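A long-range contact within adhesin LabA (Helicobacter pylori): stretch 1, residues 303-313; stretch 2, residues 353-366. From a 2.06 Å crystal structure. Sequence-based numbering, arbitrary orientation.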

# COMPACT_ATOMS: atom_id res chain seq x y z
N ARG A 303 -2.67 1.80 -0.82
CA ARG A 303 -1.30 1.33 -1.04
C ARG A 303 -1.13 -0.17 -0.89
O ARG A 303 -0.52 -0.77 -1.77
CB ARG A 303 -0.31 2.12 -0.17
CG ARG A 303 -0.34 3.62 -0.46
CD ARG A 303 -0.08 3.93 -1.93
NE ARG A 303 -0.41 5.33 -2.22
CZ ARG A 303 -0.10 5.96 -3.35
NH1 ARG A 303 -0.43 7.23 -3.51
NH2 ARG A 303 0.57 5.33 -4.31
N ALA A 304 -1.68 -0.80 0.18
CA ALA A 304 -1.58 -2.27 0.38
C ALA A 304 -2.20 -2.98 -0.84
O ALA A 304 -1.61 -3.88 -1.39
CB ALA A 304 -2.31 -2.69 1.65
N GLN A 305 -3.37 -2.56 -1.28
CA GLN A 305 -3.99 -3.13 -2.49
C GLN A 305 -3.11 -2.89 -3.74
O GLN A 305 -2.98 -3.80 -4.57
CB GLN A 305 -5.42 -2.55 -2.68
CG GLN A 305 -6.19 -3.14 -3.88
CD GLN A 305 -6.33 -4.65 -3.92
OE1 GLN A 305 -6.33 -5.35 -2.89
NE2 GLN A 305 -6.53 -5.19 -5.11
N ALA A 306 -2.47 -1.69 -3.87
CA ALA A 306 -1.63 -1.39 -5.05
C ALA A 306 -0.41 -2.30 -5.11
O ALA A 306 0.06 -2.64 -6.21
CB ALA A 306 -1.20 0.07 -5.04
N VAL A 307 0.08 -2.70 -3.93
CA VAL A 307 1.21 -3.62 -3.81
C VAL A 307 0.76 -4.97 -4.43
O VAL A 307 1.56 -5.55 -5.15
CB VAL A 307 1.71 -3.77 -2.35
CG1 VAL A 307 2.67 -4.97 -2.22
CG2 VAL A 307 2.35 -2.46 -1.85
N VAL A 308 -0.51 -5.41 -4.17
CA VAL A 308 -1.06 -6.67 -4.72
C VAL A 308 -1.04 -6.58 -6.24
O VAL A 308 -0.50 -7.46 -6.91
CB VAL A 308 -2.49 -7.02 -4.22
CG1 VAL A 308 -3.00 -8.31 -4.86
CG2 VAL A 308 -2.57 -7.11 -2.71
N LYS A 309 -1.57 -5.47 -6.75
CA LYS A 309 -1.70 -5.19 -8.17
C LYS A 309 -0.36 -5.12 -8.89
O LYS A 309 -0.29 -5.62 -10.01
CB LYS A 309 -2.55 -3.94 -8.40
CG LYS A 309 -4.00 -4.09 -7.89
CD LYS A 309 -4.72 -5.40 -8.29
CE LYS A 309 -5.22 -5.44 -9.72
NZ LYS A 309 -6.00 -6.68 -9.99
N ASP A 310 0.69 -4.57 -8.24
CA ASP A 310 2.06 -4.52 -8.81
C ASP A 310 2.64 -5.95 -8.88
O ASP A 310 3.15 -6.38 -9.93
CB ASP A 310 2.98 -3.63 -7.96
CG ASP A 310 2.60 -2.17 -7.88
OD1 ASP A 310 2.12 -1.62 -8.91
OD2 ASP A 310 2.82 -1.57 -6.81
N PHE A 311 2.51 -6.70 -7.76
CA PHE A 311 2.96 -8.08 -7.65
C PHE A 311 2.35 -8.99 -8.74
O PHE A 311 3.03 -9.89 -9.24
CB PHE A 311 2.67 -8.64 -6.25
CG PHE A 311 3.26 -10.03 -6.09
CD1 PHE A 311 4.61 -10.21 -5.85
CD2 PHE A 311 2.47 -11.16 -6.30
CE1 PHE A 311 5.16 -11.49 -5.77
CE2 PHE A 311 3.02 -12.44 -6.21
CZ PHE A 311 4.36 -12.60 -5.95
N GLU A 312 1.11 -8.74 -9.13
CA GLU A 312 0.41 -9.57 -10.11
C GLU A 312 0.84 -9.31 -11.54
O GLU A 312 0.40 -10.03 -12.43
CB GLU A 312 -1.11 -9.48 -9.95
CG GLU A 312 -1.64 -10.24 -8.74
CD GLU A 312 -3.13 -10.14 -8.48
OE1 GLU A 312 -3.86 -9.61 -9.35
OE2 GLU A 312 -3.57 -10.64 -7.42
N ARG A 313 1.75 -8.32 -11.76
CA ARG A 313 2.34 -8.08 -13.10
C ARG A 313 3.37 -9.17 -13.36
O ARG A 313 3.72 -9.43 -14.51
CB ARG A 313 3.02 -6.72 -13.20
CG ARG A 313 2.08 -5.54 -13.07
CD ARG A 313 2.88 -4.27 -12.87
NE ARG A 313 3.91 -4.14 -13.90
CZ ARG A 313 4.83 -3.19 -13.93
NH1 ARG A 313 4.86 -2.26 -12.98
NH2 ARG A 313 5.72 -3.15 -14.91
N TYR A 353 9.09 -17.82 0.74
CA TYR A 353 7.87 -17.30 1.36
C TYR A 353 7.18 -16.20 0.56
O TYR A 353 6.35 -15.51 1.11
CB TYR A 353 8.20 -16.83 2.80
CG TYR A 353 8.78 -17.94 3.64
CD1 TYR A 353 7.97 -18.93 4.18
CD2 TYR A 353 10.15 -18.04 3.84
CE1 TYR A 353 8.50 -19.99 4.91
CE2 TYR A 353 10.70 -19.12 4.55
CZ TYR A 353 9.87 -20.09 5.08
OH TYR A 353 10.38 -21.13 5.81
N VAL A 354 7.50 -16.04 -0.74
CA VAL A 354 6.86 -14.99 -1.56
C VAL A 354 5.39 -15.33 -1.82
O VAL A 354 4.51 -14.50 -1.57
CB VAL A 354 7.67 -14.71 -2.85
CG1 VAL A 354 6.85 -13.97 -3.89
CG2 VAL A 354 8.95 -13.93 -2.54
N GLY A 355 5.15 -16.57 -2.25
CA GLY A 355 3.82 -17.11 -2.57
C GLY A 355 2.79 -17.07 -1.46
O GLY A 355 1.64 -16.71 -1.70
N GLU A 356 3.19 -17.45 -0.24
CA GLU A 356 2.31 -17.42 0.92
C GLU A 356 2.09 -15.98 1.41
O GLU A 356 1.02 -15.69 1.93
CB GLU A 356 2.82 -18.35 2.06
CG GLU A 356 4.13 -17.93 2.70
CD GLU A 356 4.43 -18.54 4.06
OE1 GLU A 356 4.33 -17.80 5.07
OE2 GLU A 356 4.79 -19.74 4.12
N THR A 357 3.09 -15.09 1.23
CA THR A 357 2.91 -13.70 1.68
C THR A 357 1.85 -12.98 0.82
O THR A 357 1.01 -12.29 1.41
CB THR A 357 4.25 -12.97 1.78
OG1 THR A 357 5.10 -13.70 2.67
CG2 THR A 357 4.09 -11.52 2.29
N VAL A 358 1.83 -13.20 -0.53
CA VAL A 358 0.82 -12.59 -1.41
C VAL A 358 -0.58 -13.09 -1.00
O VAL A 358 -1.50 -12.29 -0.91
CB VAL A 358 1.11 -12.65 -2.94
CG1 VAL A 358 1.05 -14.07 -3.49
CG2 VAL A 358 0.16 -11.74 -3.72
N THR A 359 -0.69 -14.37 -0.63
CA THR A 359 -1.94 -14.95 -0.13
C THR A 359 -2.33 -14.26 1.17
O THR A 359 -3.44 -13.76 1.26
CB THR A 359 -1.82 -16.47 0.02
OG1 THR A 359 -1.62 -17.01 -1.29
CG2 THR A 359 -3.05 -17.11 0.66
N ASN A 360 -1.40 -14.16 2.15
CA ASN A 360 -1.65 -13.50 3.44
C ASN A 360 -2.00 -12.03 3.30
O ASN A 360 -2.81 -11.55 4.07
CB ASN A 360 -0.50 -13.71 4.41
CG ASN A 360 -0.36 -15.15 4.83
OD1 ASN A 360 -1.18 -16.01 4.49
ND2 ASN A 360 0.69 -15.45 5.59
N LEU A 361 -1.44 -11.33 2.30
CA LEU A 361 -1.76 -9.92 2.05
C LEU A 361 -3.16 -9.77 1.45
O LEU A 361 -3.95 -8.95 1.95
CB LEU A 361 -0.68 -9.26 1.16
CG LEU A 361 -0.95 -7.85 0.60
CD1 LEU A 361 -1.12 -6.81 1.71
CD2 LEU A 361 0.16 -7.42 -0.29
N LYS A 362 -3.49 -10.58 0.41
CA LYS A 362 -4.84 -10.52 -0.19
C LYS A 362 -5.91 -10.87 0.84
O LYS A 362 -6.92 -10.16 0.94
CB LYS A 362 -4.95 -11.40 -1.46
CG LYS A 362 -3.99 -11.01 -2.61
CD LYS A 362 -4.49 -11.46 -4.02
CE LYS A 362 -4.58 -12.95 -4.27
NZ LYS A 362 -3.25 -13.54 -4.60
N ASP A 363 -5.65 -11.94 1.65
CA ASP A 363 -6.55 -12.38 2.73
C ASP A 363 -6.75 -11.28 3.77
O ASP A 363 -7.88 -11.09 4.20
CB ASP A 363 -6.05 -13.68 3.40
CG ASP A 363 -6.19 -14.95 2.57
OD1 ASP A 363 -6.68 -14.86 1.41
OD2 ASP A 363 -5.82 -16.04 3.07
N SER A 364 -5.67 -10.55 4.16
CA SER A 364 -5.75 -9.48 5.15
C SER A 364 -6.57 -8.31 4.66
O SER A 364 -7.25 -7.67 5.46
CB SER A 364 -4.35 -9.02 5.57
OG SER A 364 -3.90 -7.94 4.77
N ILE A 365 -6.50 -8.01 3.35
CA ILE A 365 -7.28 -6.92 2.72
C ILE A 365 -8.76 -7.31 2.69
O ILE A 365 -9.61 -6.53 3.12
CB ILE A 365 -6.70 -6.56 1.33
CG1 ILE A 365 -5.28 -5.95 1.49
CG2 ILE A 365 -7.63 -5.61 0.55
CD1 ILE A 365 -4.45 -5.86 0.20
N ALA A 366 -9.07 -8.55 2.26
CA ALA A 366 -10.44 -9.07 2.24
C ALA A 366 -11.05 -9.08 3.65
O ALA A 366 -12.21 -8.68 3.81
CB ALA A 366 -10.46 -10.48 1.65

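Two helices, 303-311 and 354-366, pack side by side and run in roughly opposite directions: their N-to-C axes make an angle of 142° and approach to 10.1 Å. Backbones come close at Val-308 and Val-358 (CA to CA 7.0 Å) and at Gln-305 and Ile-365 (CA to CA 7.2 Å). The backbone polar groups are largely used in i to i+4 bonds within each helix, and no hydrogen bond crosses between the helices; the contact rests mainly on apolar side chains.

Ala-304, Val-308 and Phe-311, spaced by three or four residues, recur on one helical face. Small Ala-304 lets Ile-365 lie close to the backbone, its CD1 3.8 Å from Ala-304 C. The branched Val-308 fills the middle: its CG2 lies 3.7 Å from both Leu-361 CD2 and Ile-365 CD1. Farther along, the broad ring of Phe-311 spans one turn of the partner, with CZ 3.5 Å from Val-354 CG1 and CD2 3.5 Å from Val-358 CG2.

At the exposed margin, Lys-362 serves two chemistries. Its aliphatic CD packs 3.6 Å from Val-308 CG1, while its NZ stays 4.1 Å from Glu-312 OE2, a favorable pairing of charges but too long for a salt bridge.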